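Local structure of probable oxidoreductase protein (Rhizobium etli, 4FB5) at residues 220-225 with 259-264; 176-181 with 263-268; 150-155 with 214-219. The protein probably acts as a nucleotide-dependent oxidoreductase of the GFO/IDH/MocA family, with a Rossmann-type domain likely to bind NAD(P) and a mixed-sheet C-terminal domain. All blocks are in the same frame, centred on the assembly; numbering follows the deposited sequence.

Contact 1: 220-225 with 259-264; sequences YLFGHV and MRLDGG
Leu261, at the end of strand 254-261, packs against Phe222 and Val225 on the passage from helix 206-221 to the next strand. Its CB lies 3.8 Å from His224 O. At the branch the two methyls part: Leu261 CD1 meets Phe222 CD2 obliquely at 4.0 Å, and Leu261 CD2 meets Val225 CG2 at 3.7 Å. With CG turned beside the backbone N (chi1 -42°), the fork puts one methyl on Phe222 and the other on Val225. On the Phe222 ring, Leu221 CB covers one face near the rim. Val225 sends its other methyl, CG1, to Met259 CB at 4.2 Å; Met259 is a selenomethionine whose bent chain carries on to helix 367-385. Between the two segments one backbone bond forms, Asp262 N to His224 O (3.3 Å, 161° at the hydrogen), while the imidazole of His224 is held by Asp369. Away from segment 220-225, Arg260 NH1 bonds Gly264 O, and NH2 forms a salt bridge with Asp231 of the second subunit. The chain leaves the helix at Phe222, and the antiparallel, non-hydrogen-bonded pair of Val225 and Leu261 is where it joins the mixed sheet of the C-terminal domain.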
loop_
_atom_site.group_PDB
_atom_site.type_symbol
_atom_site.label_atom_id
_atom_site.label_comp_id
_atom_site.label_asym_id
_atom_site.label_seq_id
_atom_site.Cartn_x
_atom_site.Cartn_y
_atom_site.Cartn_z
ATOM N N TYR A 220 -2.076 4.923 27.075
ATOM C CA TYR A 220 -2.049 3.453 27.085
ATOM C C TYR A 220 -0.668 2.872 26.859
ATOM O O TYR A 220 -0.259 1.939 27.545
ATOM C CB TYR A 220 -2.936 2.965 25.981
ATOM C CG TYR A 220 -3.140 1.501 25.971
ATOM C CD1 TYR A 220 -3.743 0.851 27.060
ATOM C CD2 TYR A 220 -2.775 0.750 24.860
ATOM C CE1 TYR A 220 -3.940 -0.521 27.033
ATOM C CE2 TYR A 220 -2.954 -0.597 24.828
ATOM C CZ TYR A 220 -3.541 -1.233 25.905
ATOM O OH TYR A 220 -3.718 -2.592 25.854
ATOM N N LEU A 221 0.041 3.438 25.888
ATOM C CA LEU A 221 1.357 2.962 25.487
ATOM C C LEU A 221 2.515 3.470 26.381
ATOM O O LEU A 221 3.479 2.730 26.639
ATOM C CB LEU A 221 1.614 3.382 24.041
ATOM C CG LEU A 221 0.806 2.603 23.006
ATOM C CD1 LEU A 221 0.977 3.185 21.590
ATOM C CD2 LEU A 221 1.227 1.165 23.033
ATOM N N PHE A 222 2.425 4.722 26.837
ATOM C CA PHE A 222 3.546 5.381 27.469
ATOM C C PHE A 222 3.168 6.010 28.799
ATOM O O PHE A 222 3.526 5.514 29.868
ATOM C CB PHE A 222 4.134 6.431 26.517
ATOM C CG PHE A 222 4.651 5.843 25.220
ATOM C CD1 PHE A 222 5.693 4.919 25.234
ATOM C CD2 PHE A 222 4.050 6.172 23.996
ATOM C CE1 PHE A 222 6.156 4.358 24.047
ATOM C CE2 PHE A 222 4.482 5.628 22.804
ATOM C CZ PHE A 222 5.539 4.720 22.814
ATOM N N GLY A 223 2.462 7.122 28.710
ATOM C CA GLY A 223 1.783 7.684 29.825
ATOM C C GLY A 223 1.363 9.077 29.430
ATOM O O GLY A 223 1.202 9.377 28.231
ATOM N N HIS A 224 1.175 9.911 30.450
ATOM C CA HIS A 224 0.626 11.237 30.304
ATOM C C HIS A 224 1.591 12.275 29.695
ATOM O O HIS A 224 2.773 12.023 29.537
ATOM C CB HIS A 224 0.069 11.687 31.645
ATOM C CG HIS A 224 -1.254 11.074 31.980
ATOM N ND1 HIS A 224 -2.400 11.325 31.251
ATOM C CD2 HIS A 224 -1.622 10.234 32.978
ATOM C CE1 HIS A 224 -3.414 10.659 31.774
ATOM N NE2 HIS A 224 -2.971 9.996 32.832
ATOM N N VAL A 225 1.067 13.432 29.325
ATOM C CA VAL A 225 1.841 14.425 28.583
ATOM C C VAL A 225 2.416 15.474 29.539
ATOM O O VAL A 225 1.765 15.845 30.528
ATOM C CB VAL A 225 0.915 15.084 27.557
ATOM C CG1 VAL A 225 1.610 16.131 26.825
ATOM C CG2 VAL A 225 0.492 14.054 26.585
HETATM N N MSE A 259 5.345 17.820 21.750
HETATM C CA MSE A 259 5.189 17.465 23.154
HETATM C C MSE A 259 6.385 16.732 23.750
HETATM O O MSE A 259 7.384 16.498 23.087
HETATM C CB MSE A 259 3.935 16.635 23.398
HETATM C CG MSE A 259 2.848 16.828 22.383
HETATM SE SE MSE A 259 1.259 15.667 22.667
HETATM C CE MSE A 259 1.902 14.013 21.833
ATOM N N ARG A 260 6.249 16.403 25.030
ATOM C CA ARG A 260 7.168 15.552 25.755
ATOM C C ARG A 260 6.308 14.684 26.640
ATOM O O ARG A 260 5.476 15.183 27.367
ATOM C CB ARG A 260 8.112 16.392 26.607
ATOM C CG ARG A 260 9.093 17.207 25.797
ATOM C CD ARG A 260 10.262 16.346 25.420
ATOM N NE ARG A 260 11.156 16.952 24.449
ATOM C CZ ARG A 260 12.225 16.334 23.960
ATOM N NH1 ARG A 260 12.515 15.090 24.349
ATOM N NH2 ARG A 260 13.000 16.957 23.084
ATOM N N LEU A 261 6.456 13.382 26.557
ATOM C CA LEU A 261 5.719 12.554 27.465
ATOM C C LEU A 261 6.598 12.131 28.615
ATOM O O LEU A 261 7.790 12.488 28.711
ATOM C CB LEU A 261 5.225 11.297 26.781
ATOM C CG LEU A 261 4.662 11.395 25.379
ATOM C CD1 LEU A 261 4.788 10.048 24.670
ATOM C CD2 LEU A 261 3.210 11.857 25.440
ATOM N N ASP A 262 5.960 11.359 29.484
ATOM C CA ASP A 262 6.598 10.537 30.488
ATOM C C ASP A 262 7.874 9.950 29.938
ATOM O O ASP A 262 7.877 9.351 28.835
ATOM C CB ASP A 262 5.663 9.387 30.837
ATOM C CG ASP A 262 5.327 9.339 32.312
ATOM O OD1 ASP A 262 6.279 9.167 33.143
ATOM O OD2 ASP A 262 4.104 9.472 32.625
ATOM N N GLY A 263 8.957 10.143 30.685
ATOM C CA GLY A 263 10.251 9.553 30.320
ATOM C C GLY A 263 11.088 10.406 29.369
ATOM O O GLY A 263 12.095 9.907 28.796
ATOM N N GLY A 264 10.694 11.678 29.207
ATOM C CA GLY A 264 11.260 12.547 28.163
ATOM C C GLY A 264 11.084 12.192 26.666
ATOM O O GLY A 264 11.751 12.805 25.834
#

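Contact 2: 176-181 with 263-268; sequences NHVRVE and GGISAV
Strands 176-181 and 266-268 run parallel, with His177 beside Ser266, Val178 beside Ala267 and Arg179 beside Val268; the axes of these short segments approach to 4.7 Å, with 16° between their directions. This is the parallel pairing within the otherwise antiparallel mixed sheet of the GFO/IDH/MocA C-terminal domain. Asn176 O accepts from Ser266 N, Ser266 O from Val178 N, Val178 O from Val268 N (2.8 Å) and Val268 O from Val180 N. Along its other edge the first strand carries a classic beta bulge, Asn176 and His177 both facing Tyr287. On the face of Val178 and Ala267 the side chains are apolar: Val178 CG2 touches Ile265 CG2 at 4.0 Å, and Leu218 and Phe222 close over this side. The face of His177, Ser266 and Val268 instead meets the second subunit, where NH1 and NH2 of Arg179 form salt bridges to its Glu181 and Asp183. Here His177 has CG anti to the backbone N (chi1 -177°), which brings the imidazole alongside the neighbouring strand. Its ND1 donates to Ser266 O at 3.2 Å, from above the carbonyl plane, giving that oxygen a second donor besides Val178 N. Arg179 NE donates to His177 NE2 at 2.9 Å, tilted 28° from the imidazole plane. A leucine in place of His177 would probably leave Ser266 O without its second donor and Arg179 NE without its acceptor. At the ring edge, His177 CE1 lies 4.0 Å from Val268 CG2.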
loop_
_atom_site.group_PDB
_atom_site.type_symbol
_atom_site.label_atom_id
_atom_site.label_comp_id
_atom_site.label_asym_id
_atom_site.label_seq_id
_atom_site.Cartn_x
_atom_site.Cartn_y
_atom_site.Cartn_z
ATOM N N ASN A 176 12.447 6.775 21.400
ATOM C CA ASN A 176 13.005 8.117 21.362
ATOM C C ASN A 176 11.908 9.098 20.885
ATOM O O ASN A 176 11.726 10.150 21.500
ATOM C CB ASN A 176 14.122 8.295 20.299
ATOM C CG ASN A 176 15.075 7.112 20.171
ATOM O OD1 ASN A 176 15.724 6.690 21.152
ATOM N ND2 ASN A 176 15.236 6.606 18.944
ATOM N N HIS A 177 11.231 8.772 19.768
ATOM C CA HIS A 177 10.334 9.682 19.059
ATOM C C HIS A 177 8.975 9.075 18.722
ATOM O O HIS A 177 8.855 7.897 18.384
ATOM C CB HIS A 177 11.004 10.077 17.775
ATOM C CG HIS A 177 10.248 11.072 16.968
ATOM N ND1 HIS A 177 9.567 12.124 17.530
ATOM C CD2 HIS A 177 10.123 11.218 15.627
ATOM C CE1 HIS A 177 9.032 12.862 16.573
ATOM N NE2 HIS A 177 9.361 12.339 15.408
ATOM N N VAL A 178 7.933 9.871 18.796
ATOM C CA VAL A 178 6.615 9.349 18.460
ATOM C C VAL A 178 5.793 10.363 17.706
ATOM O O VAL A 178 5.719 11.481 18.135
ATOM C CB VAL A 178 5.828 8.933 19.699
ATOM C CG1 VAL A 178 4.405 8.553 19.310
ATOM C CG2 VAL A 178 6.534 7.805 20.408
ATOM N N ARG A 179 5.177 9.932 16.603
ATOM C CA ARG A 179 4.283 10.739 15.756
ATOM C C ARG A 179 2.865 10.199 15.806
ATOM O O ARG A 179 2.688 8.987 15.760
ATOM C CB ARG A 179 4.773 10.666 14.325
ATOM C CG ARG A 179 5.951 11.534 14.149
ATOM C CD ARG A 179 6.672 11.231 12.878
ATOM N NE ARG A 179 8.061 11.703 12.852
ATOM C CZ ARG A 179 8.872 11.550 11.803
ATOM N NH1 ARG A 179 8.419 10.929 10.717
ATOM N NH2 ARG A 179 10.145 11.980 11.821
ATOM N N VAL A 180 1.848 11.062 15.839
ATOM C CA VAL A 180 0.435 10.580 15.926
ATOM C C VAL A 180 -0.546 11.469 15.210
ATOM O O VAL A 180 -0.597 12.625 15.523
ATOM C CB VAL A 180 -0.021 10.498 17.378
ATOM C CG1 VAL A 180 -1.403 10.000 17.438
ATOM C CG2 VAL A 180 0.792 9.508 18.040
ATOM N N GLU A 181 -1.332 10.974 14.261
ATOM C CA GLU A 181 -2.140 11.893 13.435
ATOM C C GLU A 181 -3.549 11.484 13.588
ATOM O O GLU A 181 -3.839 10.318 13.410
ATOM C CB GLU A 181 -1.796 11.804 11.943
ATOM C CG GLU A 181 -0.410 12.392 11.516
ATOM C CD GLU A 181 0.114 11.879 10.121
ATOM O OE1 GLU A 181 -0.679 11.821 9.143
ATOM O OE2 GLU A 181 1.325 11.541 9.976
ATOM N N GLY A 263 8.957 10.143 30.685
ATOM C CA GLY A 263 10.251 9.553 30.320
ATOM C C GLY A 263 11.088 10.406 29.369
ATOM O O GLY A 263 12.095 9.907 28.796
ATOM N N GLY A 264 10.694 11.678 29.207
ATOM C CA GLY A 264 11.260 12.547 28.163
ATOM C C GLY A 264 11.084 12.192 26.666
ATOM O O GLY A 264 11.751 12.805 25.834
ATOM N N ILE A 265 10.181 11.256 26.319
ATOM C CA ILE A 265 9.884 10.933 24.911
ATOM C C ILE A 265 9.320 12.105 24.135
ATOM O O ILE A 265 8.405 12.784 24.569
ATOM C CB ILE A 265 8.857 9.837 24.752
ATOM C CG1 ILE A 265 9.406 8.488 25.154
ATOM C CG2 ILE A 265 8.465 9.720 23.307
ATOM C CD1 ILE A 265 8.308 7.439 25.121
ATOM N N SER A 266 9.873 12.325 22.961
ATOM C CA SER A 266 9.519 13.466 22.190
ATOM C C SER A 266 8.419 13.063 21.208
ATOM O O SER A 266 8.542 12.059 20.523
ATOM C CB SER A 266 10.758 13.947 21.488
ATOM O OG SER A 266 10.464 14.298 20.152
ATOM N N ALA A 267 7.328 13.823 21.157
ATOM C CA ALA A 267 6.151 13.370 20.433
ATOM C C ALA A 267 5.544 14.507 19.631
ATOM O O ALA A 267 5.619 15.640 20.036
ATOM C CB ALA A 267 5.143 12.743 21.397
ATOM N N VAL A 268 5.036 14.221 18.447
ATOM C CA VAL A 268 4.293 15.203 17.667
ATOM C C VAL A 268 2.895 14.676 17.543
ATOM O O VAL A 268 2.726 13.492 17.278
ATOM C CB VAL A 268 4.870 15.406 16.282
ATOM C CG1 VAL A 268 4.145 16.517 15.555
ATOM C CG2 VAL A 268 6.335 15.772 16.389
#

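Contact 3: 150-155 with 214-219; sequences LGYNYI and PLSLLW
The loop that follows the last strand of the Rossmann-type parallel sheet, 148-150, packs here on helix 206-221 of the C-terminal domain, so the contact lies at the seam between the two halves of the chain. The loop starts with an inverse gamma turn centred on Gly151 and ends in a short 3-10 segment at Tyr154 and Ile155. Tyr152 and Ser216 meet first. The ring is approached obliquely near its CB end: CD1 lies 3.5 Å and CG 3.6 Å from Ser216 CB, so the serine touches the root of the ring and not its hydroxyl end. Ser216 OG stands between its own backbone N and carbonyl carbon (chi1 78°), which turns it back along the helix to bond His213 O; its polar end is thereby satisfied within the helix. The same OG has carbon neighbours across the contact, Tyr152 CD1 at 3.6 Å and Ile155 CG1 at 3.8 Å. Ile155 extends this CG1 branch toward the helix and lies beside Leu217, the two side chains running in opposite directions, though the fit of their methyl ends is doubtful. Leu217 CD2 further reaches Tyr154 CB at 4.2 Å. Beyond CB the Tyr154 ring leads away from Leu217, with Asn153 ND2 over the centre of one face and His213 in an edge-to-face meeting. Around this seam, Tyr152 also leans on Ile373 of helix 367-385, whereas Pro214 and Leu218 turn from the loop to strand 175-183, placing helix 206-221 between the loop and the mixed sheet.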
loop_
_atom_site.group_PDB
_atom_site.type_symbol
_atom_site.label_atom_id
_atom_site.label_comp_id
_atom_site.label_asym_id
_atom_site.label_seq_id
_atom_site.Cartn_x
_atom_site.Cartn_y
_atom_site.Cartn_z
ATOM N N LEU A 150 -14.482 5.807 30.515
ATOM C CA LEU A 150 -14.719 6.606 29.340
ATOM C C LEU A 150 -14.551 5.778 28.089
ATOM O O LEU A 150 -13.847 4.770 28.109
ATOM C CB LEU A 150 -13.764 7.762 29.336
ATOM C CG LEU A 150 -14.135 8.710 30.441
ATOM C CD1 LEU A 150 -12.948 9.503 30.842
ATOM C CD2 LEU A 150 -15.241 9.579 29.947
ATOM N N GLY A 151 -15.203 6.205 27.007
ATOM C CA GLY A 151 -15.190 5.484 25.745
ATOM C C GLY A 151 -14.034 5.937 24.884
ATOM O O GLY A 151 -14.203 6.619 23.852
ATOM N N TYR A 152 -12.841 5.566 25.311
ATOM C CA TYR A 152 -11.688 5.744 24.481
ATOM C C TYR A 152 -11.440 4.391 23.827
ATOM O O TYR A 152 -10.525 3.676 24.232
ATOM C CB TYR A 152 -10.481 6.202 25.314
ATOM C CG TYR A 152 -10.540 7.653 25.706
ATOM C CD1 TYR A 152 -10.404 8.648 24.747
ATOM C CD2 TYR A 152 -10.743 8.046 27.043
ATOM C CE1 TYR A 152 -10.467 10.001 25.103
ATOM C CE2 TYR A 152 -10.828 9.386 27.401
ATOM C CZ TYR A 152 -10.684 10.361 26.415
ATOM O OH TYR A 152 -10.732 11.707 26.713
ATOM N N ASN A 153 -12.230 4.039 22.815
ATOM C CA ASN A 153 -12.211 2.657 22.292
ATOM C C ASN A 153 -11.007 2.247 21.449
ATOM O O ASN A 153 -10.647 1.093 21.425
ATOM C CB ASN A 153 -13.475 2.372 21.518
ATOM C CG ASN A 153 -13.876 3.527 20.679
ATOM O OD1 ASN A 153 -14.841 4.216 21.006
ATOM N ND2 ASN A 153 -13.096 3.821 19.641
ATOM N N TYR A 154 -10.387 3.184 20.751
ATOM C CA TYR A 154 -9.215 2.855 19.949
ATOM C C TYR A 154 -8.200 1.997 20.715
ATOM O O TYR A 154 -7.705 1.004 20.163
ATOM C CB TYR A 154 -8.618 4.121 19.343
ATOM C CG TYR A 154 -9.619 4.698 18.406
ATOM C CD1 TYR A 154 -10.036 3.979 17.285
ATOM C CD2 TYR A 154 -10.187 5.914 18.630
ATOM C CE1 TYR A 154 -10.956 4.472 16.426
ATOM C CE2 TYR A 154 -11.143 6.420 17.768
ATOM C CZ TYR A 154 -11.516 5.695 16.668
ATOM O OH TYR A 154 -12.463 6.193 15.798
ATOM N N ILE A 155 -7.950 2.382 21.975
ATOM C CA ILE A 155 -7.197 1.617 23.010
ATOM C C ILE A 155 -7.445 0.122 23.038
ATOM O O ILE A 155 -6.545 -0.629 23.362
ATOM C CB ILE A 155 -7.542 2.136 24.441
ATOM C CG1 ILE A 155 -7.096 3.566 24.636
ATOM C CG2 ILE A 155 -6.890 1.379 25.507
ATOM C CD1 ILE A 155 -5.900 3.972 23.783
ATOM N N PRO A 214 -5.828 10.175 20.241
ATOM C CA PRO A 214 -4.387 9.952 20.194
ATOM C C PRO A 214 -3.729 10.092 21.571
ATOM O O PRO A 214 -2.839 9.320 21.892
ATOM C CB PRO A 214 -3.884 11.006 19.197
ATOM C CG PRO A 214 -5.072 11.758 18.696
ATOM C CD PRO A 214 -6.297 10.978 19.101
ATOM N N LEU A 215 -4.157 11.042 22.404
ATOM C CA LEU A 215 -3.571 11.085 23.749
ATOM C C LEU A 215 -3.976 9.850 24.533
ATOM O O LEU A 215 -3.150 9.283 25.266
ATOM C CB LEU A 215 -3.973 12.302 24.557
ATOM C CG LEU A 215 -3.825 13.690 23.997
ATOM C CD1 LEU A 215 -4.301 14.587 25.095
ATOM C CD2 LEU A 215 -2.384 14.015 23.601
ATOM N N SER A 216 -5.220 9.407 24.391
ATOM C CA SER A 216 -5.554 8.185 25.068
ATOM C C SER A 216 -4.602 7.111 24.590
ATOM O O SER A 216 -4.160 6.281 25.395
ATOM C CB SER A 216 -7.017 7.790 24.900
ATOM O OG SER A 216 -7.300 7.196 23.651
ATOM N N LEU A 217 -4.213 7.142 23.305
ATOM C CA LEU A 217 -3.265 6.118 22.866
ATOM C C LEU A 217 -1.868 6.283 23.467
ATOM O O LEU A 217 -1.280 5.301 23.935
ATOM C CB LEU A 217 -3.205 5.970 21.345
ATOM C CG LEU A 217 -4.469 5.421 20.664
ATOM C CD1 LEU A 217 -4.339 5.662 19.160
ATOM C CD2 LEU A 217 -4.746 3.934 20.986
ATOM N N LEU A 218 -1.347 7.514 23.478
ATOM C CA LEU A 218 -0.056 7.747 24.077
ATOM C C LEU A 218 -0.092 7.345 25.565
ATOM O O LEU A 218 0.951 6.954 26.142
ATOM C CB LEU A 218 0.394 9.188 23.875
ATOM C CG LEU A 218 0.489 9.607 22.397
ATOM C CD1 LEU A 218 1.086 10.939 22.220
ATOM C CD2 LEU A 218 1.266 8.628 21.551
ATOM N N TRP A 219 -1.294 7.389 26.156
ATOM C CA TRP A 219 -1.425 7.153 27.559
ATOM C C TRP A 219 -1.239 5.686 27.760
ATOM O O TRP A 219 -0.370 5.249 28.506
ATOM C CB TRP A 219 -2.796 7.570 28.088
ATOM C CG TRP A 219 -2.975 7.070 29.464
ATOM C CD1 TRP A 219 -2.380 7.571 30.594
ATOM C CD2 TRP A 219 -3.718 5.899 29.890
ATOM N NE1 TRP A 219 -2.727 6.810 31.701
ATOM C CE2 TRP A 219 -3.560 5.794 31.303
ATOM C CE3 TRP A 219 -4.550 4.978 29.235
ATOM C CZ2 TRP A 219 -4.191 4.789 32.064
ATOM C CZ3 TRP A 219 -5.183 3.978 29.998
ATOM C CH2 TRP A 219 -4.979 3.891 31.398
#

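How the contacts relate
Contacts 1 and 2, their centres about 8 Å apart, lie in the same mixed sheet: strands 254-261 and 266-272 are neighbours in it, and the turn at Gly263 and Gly264 belongs to both. Contact 1 is the more open, at the end of strand 254-261, with a single backbone bond and apolar filling. Contact 2 is buried and rich in backbone bonds, one face apolar and the other partly polar and charged where the second subunit meets it. Contact 3, its centre about 5 Å from that of the chain, is buried too but rests on side-chain packing. Helix 206-221 serves contacts 1 and 3, and its Leu218 touches Met259, Leu261, Val178 and Val180, thereby linking all three.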